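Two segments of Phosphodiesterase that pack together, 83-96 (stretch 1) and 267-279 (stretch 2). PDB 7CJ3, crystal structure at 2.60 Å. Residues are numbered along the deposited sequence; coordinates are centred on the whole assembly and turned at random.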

# COMPACT_ATOMS: atom_id res chain seq x y z
N ALA B 83 1.58 20.54 7.57
CA ALA B 83 2.13 20.30 8.93
C ALA B 83 1.39 21.17 9.95
O ALA B 83 1.20 22.39 9.69
CB ALA B 83 3.62 20.54 8.95
N VAL B 84 0.82 20.51 10.96
CA VAL B 84 0.14 21.15 12.12
C VAL B 84 1.15 22.08 12.81
O VAL B 84 0.76 23.19 13.20
CB VAL B 84 -0.46 20.10 13.09
CG1 VAL B 84 -1.69 19.41 12.51
CG2 VAL B 84 0.55 19.06 13.55
N SER B 85 2.42 21.64 12.92
CA SER B 85 3.58 22.42 13.42
C SER B 85 4.81 22.12 12.56
O SER B 85 4.80 21.16 11.78
CB SER B 85 3.87 22.11 14.86
OG SER B 85 4.06 20.72 15.06
N ASP B 86 5.88 22.90 12.73
CA ASP B 86 7.10 22.85 11.88
C ASP B 86 7.84 21.53 12.14
O ASP B 86 8.35 20.94 11.14
CB ASP B 86 7.98 24.08 12.12
CG ASP B 86 8.61 24.61 10.84
OD1 ASP B 86 7.98 24.46 9.77
OD2 ASP B 86 9.74 25.17 10.93
N GLU B 87 7.87 21.07 13.39
CA GLU B 87 8.46 19.74 13.78
C GLU B 87 7.71 18.63 13.03
O GLU B 87 8.38 17.69 12.60
CB GLU B 87 8.47 19.52 15.29
CG GLU B 87 7.18 19.90 15.99
CD GLU B 87 7.12 21.34 16.48
OE1 GLU B 87 6.89 21.54 17.68
OE2 GLU B 87 7.31 22.24 15.64
N LYS B 88 6.39 18.74 12.88
CA LYS B 88 5.52 17.78 12.17
C LYS B 88 5.98 17.73 10.71
O LYS B 88 5.98 16.63 10.14
CB LYS B 88 4.05 18.20 12.23
N ARG B 89 6.35 18.89 10.14
CA ARG B 89 6.81 19.03 8.74
C ARG B 89 8.12 18.28 8.58
O ARG B 89 8.23 17.47 7.65
CB ARG B 89 6.96 20.51 8.36
N VAL B 90 9.05 18.52 9.51
CA VAL B 90 10.42 17.94 9.52
C VAL B 90 10.30 16.42 9.55
O VAL B 90 10.98 15.74 8.79
CB VAL B 90 11.25 18.45 10.71
CG1 VAL B 90 11.99 17.33 11.42
CG2 VAL B 90 12.22 19.53 10.27
N LEU B 91 9.41 15.89 10.40
CA LEU B 91 9.27 14.44 10.63
C LEU B 91 8.56 13.82 9.43
O LEU B 91 9.00 12.74 9.06
CB LEU B 91 8.53 14.18 11.94
CG LEU B 91 9.31 14.54 13.21
CD1 LEU B 91 8.37 14.54 14.42
CD2 LEU B 91 10.51 13.59 13.43
N SER B 92 7.54 14.47 8.84
CA SER B 92 6.77 13.91 7.69
C SER B 92 7.61 13.99 6.41
O SER B 92 7.40 13.16 5.51
CB SER B 92 5.44 14.56 7.52
OG SER B 92 5.56 15.97 7.37
N GLY B 93 8.54 14.97 6.35
CA GLY B 93 9.47 15.18 5.22
C GLY B 93 10.45 14.03 5.09
O GLY B 93 10.60 13.51 3.95
N ILE B 94 11.06 13.61 6.21
CA ILE B 94 12.07 12.50 6.27
C ILE B 94 11.42 11.18 5.83
O ILE B 94 12.08 10.36 5.14
CB ILE B 94 12.73 12.39 7.67
CG1 ILE B 94 13.30 13.73 8.15
CG2 ILE B 94 13.80 11.31 7.68
CD1 ILE B 94 14.20 13.67 9.35
N LEU B 95 10.15 10.98 6.17
CA LEU B 95 9.43 9.74 5.80
C LEU B 95 9.15 9.74 4.29
O LEU B 95 9.17 8.64 3.68
CB LEU B 95 8.18 9.65 6.67
CG LEU B 95 8.49 9.48 8.16
CD1 LEU B 95 7.23 9.21 8.97
CD2 LEU B 95 9.53 8.38 8.38
N ALA B 96 8.93 10.91 3.71
CA ALA B 96 8.69 11.07 2.26
C ALA B 96 9.90 10.57 1.46
O ALA B 96 9.67 9.82 0.51
CB ALA B 96 8.34 12.50 1.95
N GLY B 267 4.21 1.89 8.76
CA GLY B 267 3.90 1.82 10.19
C GLY B 267 4.21 3.14 10.89
O GLY B 267 3.39 3.53 11.72
N LEU B 268 5.34 3.79 10.56
CA LEU B 268 5.80 5.06 11.20
C LEU B 268 4.89 6.22 10.76
O LEU B 268 4.59 7.07 11.62
CB LEU B 268 7.24 5.39 10.81
CG LEU B 268 8.35 4.49 11.37
CD1 LEU B 268 9.72 5.14 11.12
CD2 LEU B 268 8.18 4.22 12.86
N ALA B 269 4.49 6.23 9.49
CA ALA B 269 3.63 7.27 8.87
C ALA B 269 2.20 7.12 9.35
O ALA B 269 1.52 8.13 9.39
CB ALA B 269 3.69 7.20 7.37
N MET B 270 1.74 5.91 9.65
CA MET B 270 0.38 5.67 10.21
C MET B 270 0.32 6.25 11.64
O MET B 270 -0.71 6.86 11.97
CB MET B 270 0.02 4.19 10.22
CG MET B 270 -0.50 3.67 8.88
SD MET B 270 -0.54 1.83 8.72
CE MET B 270 -1.23 1.26 10.28
N ILE B 271 1.37 6.09 12.44
CA ILE B 271 1.38 6.47 13.89
C ILE B 271 1.46 8.01 14.01
O ILE B 271 0.84 8.57 14.95
CB ILE B 271 2.50 5.73 14.67
CG1 ILE B 271 2.12 4.27 14.94
CG2 ILE B 271 2.89 6.45 15.95
CD1 ILE B 271 3.29 3.35 15.24
N MET B 272 2.16 8.68 13.10
CA MET B 272 2.32 10.15 13.17
C MET B 272 1.11 10.86 12.53
O MET B 272 0.79 11.97 12.99
CB MET B 272 3.62 10.59 12.50
CG MET B 272 4.19 11.79 13.20
SD MET B 272 5.67 12.41 12.46
CE MET B 272 5.27 12.29 10.71
N VAL B 273 0.45 10.26 11.54
CA VAL B 273 -0.88 10.72 11.04
C VAL B 273 -1.85 10.91 12.23
O VAL B 273 -2.61 11.89 12.23
CB VAL B 273 -1.46 9.73 10.01
CG1 VAL B 273 -2.97 9.88 9.83
CG2 VAL B 273 -0.74 9.84 8.67
N ASN B 274 -1.82 9.98 13.19
CA ASN B 274 -2.67 9.96 14.40
C ASN B 274 -2.29 11.11 15.34
O ASN B 274 -3.21 11.74 15.89
CB ASN B 274 -2.56 8.62 15.12
CG ASN B 274 -3.54 8.47 16.26
OD1 ASN B 274 -4.71 8.14 16.03
ND2 ASN B 274 -3.09 8.72 17.48
N CYS B 275 -0.99 11.36 15.54
CA CYS B 275 -0.46 12.48 16.37
C CYS B 275 -0.96 13.84 15.87
O CYS B 275 -1.20 14.71 16.71
CB CYS B 275 1.06 12.51 16.34
SG CYS B 275 1.76 11.19 17.35
N ASN B 276 -0.99 14.02 14.55
CA ASN B 276 -1.49 15.25 13.87
C ASN B 276 -2.98 15.39 14.20
O ASN B 276 -3.38 16.51 14.61
CB ASN B 276 -1.21 15.24 12.38
CG ASN B 276 0.27 15.44 12.11
OD1 ASN B 276 1.08 15.51 13.03
ND2 ASN B 276 0.63 15.56 10.85
N LEU B 277 -3.75 14.31 14.03
CA LEU B 277 -5.21 14.27 14.31
C LEU B 277 -5.48 14.64 15.78
O LEU B 277 -6.44 15.40 16.00
CB LEU B 277 -5.75 12.87 13.99
CG LEU B 277 -5.76 12.48 12.51
CD1 LEU B 277 -6.66 11.28 12.25
CD2 LEU B 277 -6.19 13.65 11.64
N GLU B 278 -4.68 14.13 16.72
CA GLU B 278 -4.81 14.37 18.20
C GLU B 278 -4.42 15.82 18.52
O GLU B 278 -3.31 16.22 18.13
CB GLU B 278 -3.87 13.47 19.00
CG GLU B 278 -4.39 12.06 19.20
CD GLU B 278 -3.40 11.10 19.85
OE1 GLU B 278 -3.84 10.33 20.74
OE2 GLU B 278 -2.21 11.11 19.45
N GLN B 279 -5.28 16.58 19.21
CA GLN B 279 -4.96 17.98 19.64
C GLN B 279 -6.03 18.48 20.62
O GLN B 279 -7.22 18.55 20.32
CB GLN B 279 -4.79 18.88 18.41
CG GLN B 279 -3.34 19.33 18.14
CD GLN B 279 -2.65 18.75 16.93
OE1 GLN B 279 -1.44 18.52 16.93
NE2 GLN B 279 -3.39 18.54 15.85

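Two helices, 86-96 and 267-277, run nearly antiparallel at 158°, their axes coming no closer than 10.6 Å. At that spacing the backbones stay apart and side chains, rather than hydrogen bonds, make the contact; none of the latter crosses among the modelled atoms.

Met272 has more of its surface covered by the other stretch than any other residue here. Its CA-to-CB bond points toward the opposite helix, and chi1 lies between wells at -146°; a t chi2 then extends the chain, and a p chi3 of 41° turns the terminal methyl. Met272 SD lies 3.4 Å from Leu91 CB, and Met272 CE lies 3.7 Å from Ser92 N and 4.0 Å from Leu95 CD1. One flexible thioether thus touches successive turns of its neighbour, packing against backbone as well as side chains.

Leu95 answers from the other side with the m, t rotamer common for leucine in helices. Leu95 CB points toward stretch 2, and Leu95 CD1 lies 4.2 Å from Leu268 CB and 4.4 Å from Ala269 CB. The small Ala269 sits where the register brings its CA within 7.0 Å of the CA of Leu95. Leu268, also m, t, points toward stretch 1.

Ser92 holds its hydroxyl back to its own helix: with chi1 at p, OG lies 2.9 Å from Lys88 O and 3.1 Å from Arg89 O, within hydrogen-bonding reach of both carbonyls. This local satisfaction suits a buried polar group. Separately, Ser92 CB lies 3.9 Å from Met272 CE.

Toward Val84 the contact becomes mixed. Asn276, m at chi1, places OD1 3.6 Å from Val84 CG2 and 4.1 Å from Lys88 CB; the lysine is unmodelled beyond CB. Gln279 folds back, its NE2 making a very short 2.4 Å hydrogen bond to Asn276 O while lying 3.8 Å from Val84 CG1. Val84 is poorly ordered, so this exposed end merits less confidence than the methionine-leucine centre.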